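Tyrosine aminotransferase (Leishmania infantum, PDB 4IX8) probably transfers the amino group of L-tyrosine to 2-oxoglutarate with pyridoxal 5'-phosphate as cofactor. Local coordinates at residues A111-Q116 with A327-L332; Q148-A153 with K175-S180; F214-P219 with S233-F238. All coordinates share one frame; numbering follows the deposited sequence.

All three interactions lie in the aminotransferase class I and II part of the chain. Interactions 2 and 3 follow one another along the sequence, and both are nested in the loop closed by interaction 1. Interactions 2 and 3 are closest, with centres 18 Å apart and nearest atoms about 7 Å apart; interaction 1 is centred 25 Å from interaction 2 and 28 Å from interaction 3. Leu332 of interaction 1 touches Tyr283, the residue after Lys282, the predicted pyridoxal phosphate lysine. Ala149 and Ile150 of interaction 2 pack on strand 274-279, and strand 211-217 of interaction 3 lies in the same sheet, two strands from 274-279.

Interaction 1 of 3, residues A111-Q116 with A327-L332; sequences ADNLRQ and AIARTL
Leu114 and Ala329 bring two helices together in a close pair, in which the first turns of helix 112-122 lie against the C-terminal part of helix 322-331. Their CA atoms are 4.6 Å apart, and over the short segments the axes approach to 8.8 Å at a crossing angle of 40°, with the N-to-C directions running roughly the same way. The small Ala329 is consistent with so near an approach: its CB points at the partner helix and meets Leu114 CB at 4.2 Å.

The tight part lies on the buried side. With its CG anti to the backbone N (chi1 178°), Leu114 swings its end toward the other helix, although its first bond does not aim there. CD1 then sits 3.8 Å from Ile328 CG2 and also near the backbone N of Ala329, while the two branched side chains cross obliquely. Leu114 further touches Ile142, which places helix 112-122 against strand 140-143 of the large sheet.

The other side is looser and partly open to solvent. Here Asn113 covers the alanine methyl with a polar group. Its chi1 of 59° turns the amide back over its own backbone, where OD1 receives only a weak, bent bond from Leu114 N. The amide nitrogen has its main partner in Glu326, one residue before segment 327-332, whose OE1 takes a hydrogen bond from it; this bond links the two helices on their partly exposed side. The same ND2 lies 3.7 Å from Ala329 CB, the nearest that Asn113 comes to segment 327-332.

Interaction 2 of 3, residues Q148-A153 with K175-S180; sequences QAIVLA and KSVCDS
Helices 145-157 and 173-181 pass each other with their backbones nearest at Val151 and Val177, 6.5 Å between the CA atoms, and methyl groups meet between them. A single methyl of segment 175-180 does the touching: Val177 CG2 meets Ile150 CG2 at 4.1 Å and Val151 CG2 at 4.2 Å. Because Val177 has CG1 anti to its backbone N (chi1 169°), CG2 is the branch directed between the two consecutive residues. Ile150 runs at a slant to it, whereas Val151 stands about perpendicular, which means that the valine is approached along two different directions.

Both helices flank the large mixed sheet of the aminotransferase fold. Helix 173-181 is the crossover of a beta-alpha-beta unit, linking the adjacent parallel strands 163-168 and 184-191, and Ile150 and Ala149 rest on Leu277 of strand 274-279. The contact also borders the dimer interface, since Leu316 of the second subunit packs against Val151, Val177 and Ser180.

Polar groups of segment 175-180 lie away from the methyl cluster. Ser176 OG is hydrogen-bonded to Leu50 O and Ser180 OG to Thr49 OG1, fastening the N-terminal part of the chain to this helix. Lys175 and Asp179, one helical turn apart, form a salt bridge in which Lys175 NZ reaches Asp179 OD2 at 3.0 Å on its syn lone-pair side.

Interaction 3 of 3, residues F214-P219 with S233-F238; sequences FVIINP and SDIIDF
The beta-alpha-beta unit formed by strand 211-217, helix 229-242 and strand 246-249 supplies this contact, in which the first strand meets the helix that crosses over to the third element. Over the short segments the axes come within 10.5 Å and run nearly antiparallel, at 167°, as required if the chain is to return along the sheet before entering the next parallel strand. At the nearest backbone point, Ile216 and Ile235, the CA atoms remain 8.8 Å apart, and the four side chains that meet across this layer are all buried and apolar.

Phe214 and Ile216, alternate residues of the strand, both direct their side chains to the helix. Phe238 CD1 lies over one face of the Phe214 ring, and Phe238 CE1 comes to 3.6 Å from Phe214 CD2. The ring centroids are 5.0 Å apart and the planes make 51°, an oblique pairing that fits neither a parallel stack nor a T-shape. Phe214 also stacks on Tyr188, and helix 200-204 adds Ala203 and Ala204 beside Phe238.

Ile235 CG2 touches both strand residues, 4.0 Å from Phe214 CE1 and 4.1 Å from Ile216 CG2, the two isoleucines reaching toward each other tip to tip. Ile216 takes the crowded position for CG1 (chi1 64°), which places CG2 beside its backbone N, where it makes a second contact with Ile235 through CD1 of the latter. Leu246 of the following strand packs on both Phe214 and Ile235. Past the strand end, Asn218 OD1 accepts a hydrogen bond from Phe227 N and a cis peptide leads into Pro219. Such apolar strand-to-helix packing is typical of the alternating beta-alpha large domain of fold-type I aminotransferases.

Interaction 1 of 3, residues A111-Q116 with A327-L332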
loop_
_atom_site.group_PDB
_atom_site.type_symbol
_atom_site.label_atom_id
_atom_site.label_comp_id
_atom_site.label_asym_id
_atom_site.label_seq_id
_atom_site.Cartn_x
_atom_site.Cartn_y
_atom_site.Cartn_z
ATOM N N ALA A 111 -8.845 8.670 8.607
ATOM C CA ALA A 111 -10.092 9.293 9.043
ATOM C C ALA A 111 -9.963 9.692 10.513
ATOM O O ALA A 111 -9.440 8.912 11.321
ATOM C CB ALA A 111 -11.225 8.342 8.855
ATOM N N ASP A 112 -10.398 10.909 10.848
ATOM C CA ASP A 112 -10.353 11.393 12.225
ATOM C C ASP A 112 -10.921 10.374 13.216
ATOM O O ASP A 112 -10.311 10.123 14.263
ATOM C CB ASP A 112 -11.159 12.685 12.394
ATOM C CG ASP A 112 -10.514 13.883 11.732
ATOM O OD1 ASP A 112 -9.410 13.760 11.166
ATOM O OD2 ASP A 112 -11.120 14.972 11.805
ATOM N N ASN A 113 -12.086 9.798 12.901
ATOM C CA ASN A 113 -12.789 8.998 13.913
ATOM C C ASN A 113 -12.027 7.720 14.210
ATOM O O ASN A 113 -11.891 7.357 15.376
ATOM C CB ASN A 113 -14.252 8.700 13.521
ATOM C CG ASN A 113 -14.395 7.946 12.216
ATOM O OD1 ASN A 113 -13.456 7.852 11.414
ATOM N ND2 ASN A 113 -15.602 7.439 11.968
ATOM N N LEU A 114 -11.440 7.093 13.194
ATOM C CA LEU A 114 -10.652 5.866 13.416
ATOM C C LEU A 114 -9.378 6.197 14.218
ATOM O O LEU A 114 -8.979 5.467 15.131
ATOM C CB LEU A 114 -10.259 5.182 12.083
ATOM C CG LEU A 114 -9.382 3.905 12.215
ATOM C CD1 LEU A 114 -10.093 2.892 13.089
ATOM C CD2 LEU A 114 -9.036 3.274 10.886
ATOM N N ARG A 115 -8.772 7.335 13.929
ATOM C CA ARG A 115 -7.576 7.705 14.672
ATOM C C ARG A 115 -7.922 7.883 16.155
ATOM O O ARG A 115 -7.169 7.437 17.035
ATOM C CB ARG A 115 -6.945 8.974 14.087
ATOM C CG ARG A 115 -6.385 8.787 12.692
ATOM C CD ARG A 115 -5.974 10.149 12.065
ATOM N NE ARG A 115 -4.802 10.701 12.721
ATOM C CZ ARG A 115 -4.427 11.981 12.638
ATOM N NH1 ARG A 115 -5.157 12.839 11.949
ATOM N NH2 ARG A 115 -3.321 12.406 13.252
ATOM N N GLN A 116 -9.073 8.497 16.426
ATOM C CA GLN A 116 -9.515 8.665 17.807
ATOM C C GLN A 116 -9.793 7.328 18.456
ATOM O O GLN A 116 -9.436 7.098 19.622
ATOM C CB GLN A 116 -10.761 9.541 17.859
ATOM C CG GLN A 116 -10.391 11.007 17.793
ATOM C CD GLN A 116 -11.462 11.877 17.176
ATOM O OE1 GLN A 116 -12.643 11.593 17.280
ATOM N NE2 GLN A 116 -11.038 12.924 16.468
ATOM N N ALA A 327 -15.728 1.069 9.016
ATOM C CA ALA A 327 -16.218 -0.189 9.612
ATOM C C ALA A 327 -15.469 -0.520 10.895
ATOM O O ALA A 327 -16.064 -0.926 11.895
ATOM C CB ALA A 327 -16.096 -1.361 8.626
ATOM N N ILE A 328 -14.165 -0.288 10.884
ATOM C CA ILE A 328 -13.331 -0.620 12.039
ATOM C C ILE A 328 -13.528 0.446 13.108
ATOM O O ILE A 328 -13.485 0.148 14.312
ATOM C CB ILE A 328 -11.836 -0.729 11.645
ATOM C CG1 ILE A 328 -11.628 -1.956 10.774
ATOM C CG2 ILE A 328 -10.940 -0.833 12.869
ATOM C CD1 ILE A 328 -10.325 -1.964 10.056
ATOM N N ALA A 329 -13.787 1.678 12.677
ATOM C CA ALA A 329 -14.067 2.749 13.635
ATOM C C ALA A 329 -15.342 2.422 14.429
ATOM O O ALA A 329 -15.466 2.760 15.607
ATOM C CB ALA A 329 -14.225 4.095 12.918
ATOM N N ARG A 330 -16.252 1.695 13.810
ATOM C CA ARG A 330 -17.549 1.384 14.452
ATOM C C ARG A 330 -17.451 0.189 15.392
ATOM O O ARG A 330 -18.249 0.083 16.314
ATOM C CB ARG A 330 -18.622 1.097 13.399
ATOM C CG ARG A 330 -19.179 2.336 12.763
ATOM C CD ARG A 330 -20.176 2.027 11.649
ATOM N NE ARG A 330 -20.460 3.224 10.871
ATOM C CZ ARG A 330 -21.414 3.355 9.954
ATOM N NH1 ARG A 330 -22.253 2.368 9.682
ATOM N NH2 ARG A 330 -21.528 4.504 9.302
ATOM N N THR A 331 -16.461 -0.684 15.185
ATOM C CA THR A 331 -16.466 -1.981 15.857
ATOM C C THR A 331 -15.214 -2.324 16.700
ATOM O O THR A 331 -15.277 -3.192 17.575
ATOM C CB THR A 331 -16.664 -3.107 14.815
ATOM O OG1 THR A 331 -15.617 -3.063 13.838
ATOM C CG2 THR A 331 -18.056 -2.975 14.128
ATOM N N LEU A 332 -14.118 -1.614 16.496
ATOM C CA LEU A 332 -12.861 -1.960 17.162
ATOM C C LEU A 332 -13.010 -2.018 18.680
ATOM O O LEU A 332 -12.357 -2.797 19.349
ATOM C CB LEU A 332 -11.780 -0.938 16.787
ATOM C CG LEU A 332 -10.404 -1.230 17.378
ATOM C CD1 LEU A 332 -9.797 -2.492 16.798
ATOM C CD2 LEU A 332 -9.488 -0.031 17.115
#

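Interaction 2 of 3, residues Q148-A153 with K175-S180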
loop_
_atom_site.group_PDB
_atom_site.type_symbol
_atom_site.label_atom_id
_atom_site.label_comp_id
_atom_site.label_asym_id
_atom_site.label_seq_id
_atom_site.Cartn_x
_atom_site.Cartn_y
_atom_site.Cartn_z
ATOM N N GLN A 148 2.774 -0.825 5.150
ATOM C CA GLN A 148 3.015 0.585 4.833
ATOM C C GLN A 148 3.535 1.323 6.068
ATOM O O GLN A 148 4.404 2.208 5.971
ATOM C CB GLN A 148 1.749 1.304 4.327
ATOM C CG GLN A 148 2.127 2.669 3.666
ATOM C CD GLN A 148 1.018 3.706 3.656
ATOM O OE1 GLN A 148 -0.016 3.559 4.306
ATOM N NE2 GLN A 148 1.222 4.751 2.890
ATOM N N ALA A 149 3.019 0.952 7.243
ATOM C CA ALA A 149 3.471 1.616 8.460
ATOM C C ALA A 149 4.977 1.464 8.610
ATOM O O ALA A 149 5.658 2.406 9.047
ATOM C CB ALA A 149 2.780 1.065 9.662
ATOM N N ILE A 150 5.499 0.326 8.173
ATOM C CA ILE A 150 6.938 0.089 8.207
ATOM C C ILE A 150 7.663 0.967 7.215
ATOM O O ILE A 150 8.676 1.536 7.527
ATOM C CB ILE A 150 7.251 -1.354 7.922
ATOM C CG1 ILE A 150 6.794 -2.197 9.127
ATOM C CG2 ILE A 150 8.756 -1.556 7.692
ATOM C CD1 ILE A 150 6.806 -3.751 8.898
ATOM N N VAL A 151 7.146 1.059 5.996
ATOM C CA VAL A 151 7.721 1.966 5.013
ATOM C C VAL A 151 7.777 3.385 5.535
ATOM O O VAL A 151 8.815 4.033 5.464
ATOM C CB VAL A 151 6.911 1.958 3.710
ATOM C CG1 VAL A 151 7.406 3.085 2.745
ATOM C CG2 VAL A 151 7.032 0.597 3.065
ATOM N N LEU A 152 6.643 3.883 6.026
ATOM C CA LEU A 152 6.572 5.268 6.479
ATOM C C LEU A 152 7.506 5.512 7.651
ATOM O O LEU A 152 8.204 6.508 7.703
ATOM C CB LEU A 152 5.146 5.611 6.895
ATOM C CG LEU A 152 4.156 5.628 5.762
ATOM C CD1 LEU A 152 2.765 5.663 6.337
ATOM C CD2 LEU A 152 4.395 6.800 4.809
ATOM N N ALA A 153 7.546 4.590 8.598
ATOM C CA ALA A 153 8.401 4.781 9.758
ATOM C C ALA A 153 9.875 4.893 9.348
ATOM O O ALA A 153 10.590 5.801 9.787
ATOM C CB ALA A 153 8.203 3.643 10.764
ATOM N N LYS A 175 13.820 -6.017 6.704
ATOM C CA LYS A 175 14.998 -6.185 5.868
ATOM C C LYS A 175 14.706 -5.775 4.428
ATOM O O LYS A 175 15.536 -5.147 3.763
ATOM C CB LYS A 175 15.463 -7.639 5.952
ATOM C CG LYS A 175 16.426 -8.097 4.909
ATOM C CD LYS A 175 17.807 -7.742 5.202
ATOM C CE LYS A 175 18.733 -8.527 4.295
ATOM N NZ LYS A 175 19.920 -7.685 4.064
ATOM N N SER A 176 13.528 -6.143 3.944
ATOM C CA SER A 176 13.179 -5.875 2.565
ATOM C C SER A 176 13.077 -4.401 2.294
ATOM O O SER A 176 13.483 -3.973 1.245
ATOM C CB SER A 176 11.864 -6.567 2.190
ATOM O OG SER A 176 12.124 -7.931 1.935
ATOM N N VAL A 177 12.495 -3.651 3.229
ATOM C CA VAL A 177 12.314 -2.208 3.092
ATOM C C VAL A 177 13.640 -1.502 3.221
ATOM O O VAL A 177 13.964 -0.636 2.422
ATOM C CB VAL A 177 11.336 -1.685 4.147
ATOM C CG1 VAL A 177 11.310 -0.166 4.226
ATOM C CG2 VAL A 177 9.974 -2.226 3.866
ATOM N N CYS A 178 14.437 -1.904 4.209
ATOM C CA CYS A 178 15.772 -1.325 4.361
ATOM C C CYS A 178 16.584 -1.444 3.074
ATOM O O CYS A 178 17.132 -0.461 2.569
ATOM C CB CYS A 178 16.542 -2.035 5.463
ATOM S SG CYS A 178 16.047 -1.519 7.119
ATOM N N ASP A 179 16.691 -2.661 2.538
ATOM C CA ASP A 179 17.497 -2.857 1.337
ATOM C C ASP A 179 16.898 -2.076 0.168
ATOM O O ASP A 179 17.608 -1.608 -0.709
ATOM C CB ASP A 179 17.590 -4.336 0.961
ATOM C CG ASP A 179 18.426 -5.165 1.944
ATOM O OD1 ASP A 179 19.248 -4.588 2.690
ATOM O OD2 ASP A 179 18.243 -6.414 1.984
ATOM N N SER A 180 15.575 -1.976 0.133
ATOM C CA SER A 180 14.924 -1.277 -0.956
ATOM C C SER A 180 15.363 0.205 -0.986
ATOM O O SER A 180 15.488 0.811 -2.057
ATOM C CB SER A 180 13.430 -1.349 -0.818
ATOM O OG SER A 180 12.817 -0.677 -1.887
#

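Interaction 3 of 3, residues F214-P219 with S233-F238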
loop_
_atom_site.group_PDB
_atom_site.type_symbol
_atom_site.label_atom_id
_atom_site.label_comp_id
_atom_site.label_asym_id
_atom_site.label_seq_id
_atom_site.Cartn_x
_atom_site.Cartn_y
_atom_site.Cartn_z
ATOM N N PHE A 214 15.946 1.265 16.824
ATOM C CA PHE A 214 15.987 -0.095 17.331
ATOM C C PHE A 214 14.609 -0.691 17.082
ATOM O O PHE A 214 13.628 -0.156 17.566
ATOM C CB PHE A 214 16.297 -0.101 18.806
ATOM C CG PHE A 214 16.695 -1.432 19.345
ATOM C CD1 PHE A 214 15.756 -2.271 19.903
ATOM C CD2 PHE A 214 18.012 -1.822 19.352
ATOM C CE1 PHE A 214 16.125 -3.515 20.421
ATOM C CE2 PHE A 214 18.384 -3.040 19.875
ATOM C CZ PHE A 214 17.436 -3.888 20.416
ATOM N N VAL A 215 14.534 -1.768 16.310
ATOM C CA VAL A 215 13.266 -2.396 16.000
ATOM C C VAL A 215 13.071 -3.665 16.827
ATOM O O VAL A 215 13.970 -4.507 16.868
ATOM C CB VAL A 215 13.155 -2.794 14.533
ATOM C CG1 VAL A 215 11.842 -3.509 14.309
ATOM C CG2 VAL A 215 13.270 -1.582 13.607
ATOM N N ILE A 216 11.908 -3.797 17.483
ATOM C CA ILE A 216 11.527 -5.065 18.067
ATOM C C ILE A 216 10.207 -5.526 17.489
ATOM O O ILE A 216 9.425 -4.720 16.953
ATOM C CB ILE A 216 11.419 -5.031 19.601
ATOM C CG1 ILE A 216 10.322 -4.104 20.055
ATOM C CG2 ILE A 216 12.775 -4.688 20.234
ATOM C CD1 ILE A 216 10.080 -4.159 21.544
ATOM N N ILE A 217 10.015 -6.846 17.521
ATOM C CA ILE A 217 8.762 -7.472 17.179
ATOM C C ILE A 217 8.262 -8.248 18.386
ATOM O O ILE A 217 8.866 -9.220 18.792
ATOM C CB ILE A 217 8.890 -8.408 15.959
ATOM C CG1 ILE A 217 9.545 -7.683 14.763
ATOM C CG2 ILE A 217 7.509 -8.890 15.576
ATOM C CD1 ILE A 217 9.807 -8.561 13.555
ATOM N N ASN A 218 7.151 -7.820 18.946
ATOM C CA ASN A 218 6.670 -8.404 20.172
ATOM C C ASN A 218 5.149 -8.309 20.305
ATOM O O ASN A 218 4.627 -7.233 20.432
ATOM C CB ASN A 218 7.304 -7.721 21.360
ATOM C CG ASN A 218 6.817 -8.321 22.667
ATOM O OD1 ASN A 218 7.001 -9.504 22.914
ATOM N ND2 ASN A 218 6.159 -7.524 23.477
ATOM N N PRO A 219 4.435 -9.434 20.300
ATOM C CA PRO A 219 4.938 -10.797 20.193
ATOM C C PRO A 219 5.568 -11.056 18.852
ATOM O O PRO A 219 5.229 -10.352 17.894
ATOM C CB PRO A 219 3.679 -11.653 20.397
ATOM C CG PRO A 219 2.734 -10.787 21.176
ATOM C CD PRO A 219 3.006 -9.391 20.642
ATOM N N SER A 233 11.370 -3.530 29.530
ATOM C CA SER A 233 11.939 -2.444 30.316
ATOM C C SER A 233 13.403 -2.251 29.964
ATOM O O SER A 233 13.862 -1.118 29.726
ATOM C CB SER A 233 11.799 -2.768 31.793
ATOM O OG SER A 233 12.156 -1.679 32.596
ATOM N N ASP A 234 14.110 -3.364 29.824
ATOM C CA ASP A 234 15.530 -3.320 29.507
ATOM C C ASP A 234 15.767 -2.792 28.087
ATOM O O ASP A 234 16.712 -2.040 27.852
ATOM C CB ASP A 234 16.164 -4.705 29.639
ATOM C CG ASP A 234 16.377 -5.120 31.068
ATOM O OD1 ASP A 234 16.305 -4.256 31.979
ATOM O OD2 ASP A 234 16.629 -6.325 31.265
ATOM N N ILE A 235 14.916 -3.197 27.149
ATOM C CA ILE A 235 15.005 -2.701 25.783
ATOM C C ILE A 235 14.862 -1.174 25.755
ATOM O O ILE A 235 15.664 -0.476 25.142
ATOM C CB ILE A 235 13.944 -3.338 24.928
ATOM C CG1 ILE A 235 14.291 -4.809 24.699
ATOM C CG2 ILE A 235 13.824 -2.638 23.610
ATOM C CD1 ILE A 235 13.097 -5.638 24.214
ATOM N N ILE A 236 13.884 -0.661 26.488
ATOM C CA ILE A 236 13.680 0.768 26.590
ATOM C C ILE A 236 14.901 1.422 27.210
ATOM O O ILE A 236 15.389 2.398 26.669
ATOM C CB ILE A 236 12.424 1.067 27.404
ATOM C CG1 ILE A 236 11.225 0.658 26.565
ATOM C CG2 ILE A 236 12.300 2.559 27.765
ATOM C CD1 ILE A 236 9.893 0.744 27.295
ATOM N N ASP A 237 15.465 0.840 28.264
ATOM C CA ASP A 237 16.656 1.429 28.865
ATOM C C ASP A 237 17.783 1.474 27.854
ATOM O O ASP A 237 18.521 2.446 27.785
ATOM C CB ASP A 237 17.132 0.656 30.101
ATOM C CG ASP A 237 16.204 0.822 31.268
ATOM O OD1 ASP A 237 15.400 1.776 31.226
ATOM O OD2 ASP A 237 16.302 0.048 32.244
ATOM N N PHE A 238 17.902 0.427 27.056
ATOM C CA PHE A 238 18.907 0.398 26.010
ATOM C C PHE A 238 18.771 1.572 25.033
ATOM O O PHE A 238 19.748 2.191 24.645
ATOM C CB PHE A 238 18.817 -0.925 25.274
ATOM C CG PHE A 238 19.781 -1.055 24.152
ATOM C CD1 PHE A 238 19.456 -0.594 22.897
ATOM C CD2 PHE A 238 21.014 -1.651 24.349
ATOM C CE1 PHE A 238 20.335 -0.733 21.850
ATOM C CE2 PHE A 238 21.899 -1.793 23.307
ATOM C CZ PHE A 238 21.557 -1.326 22.054
#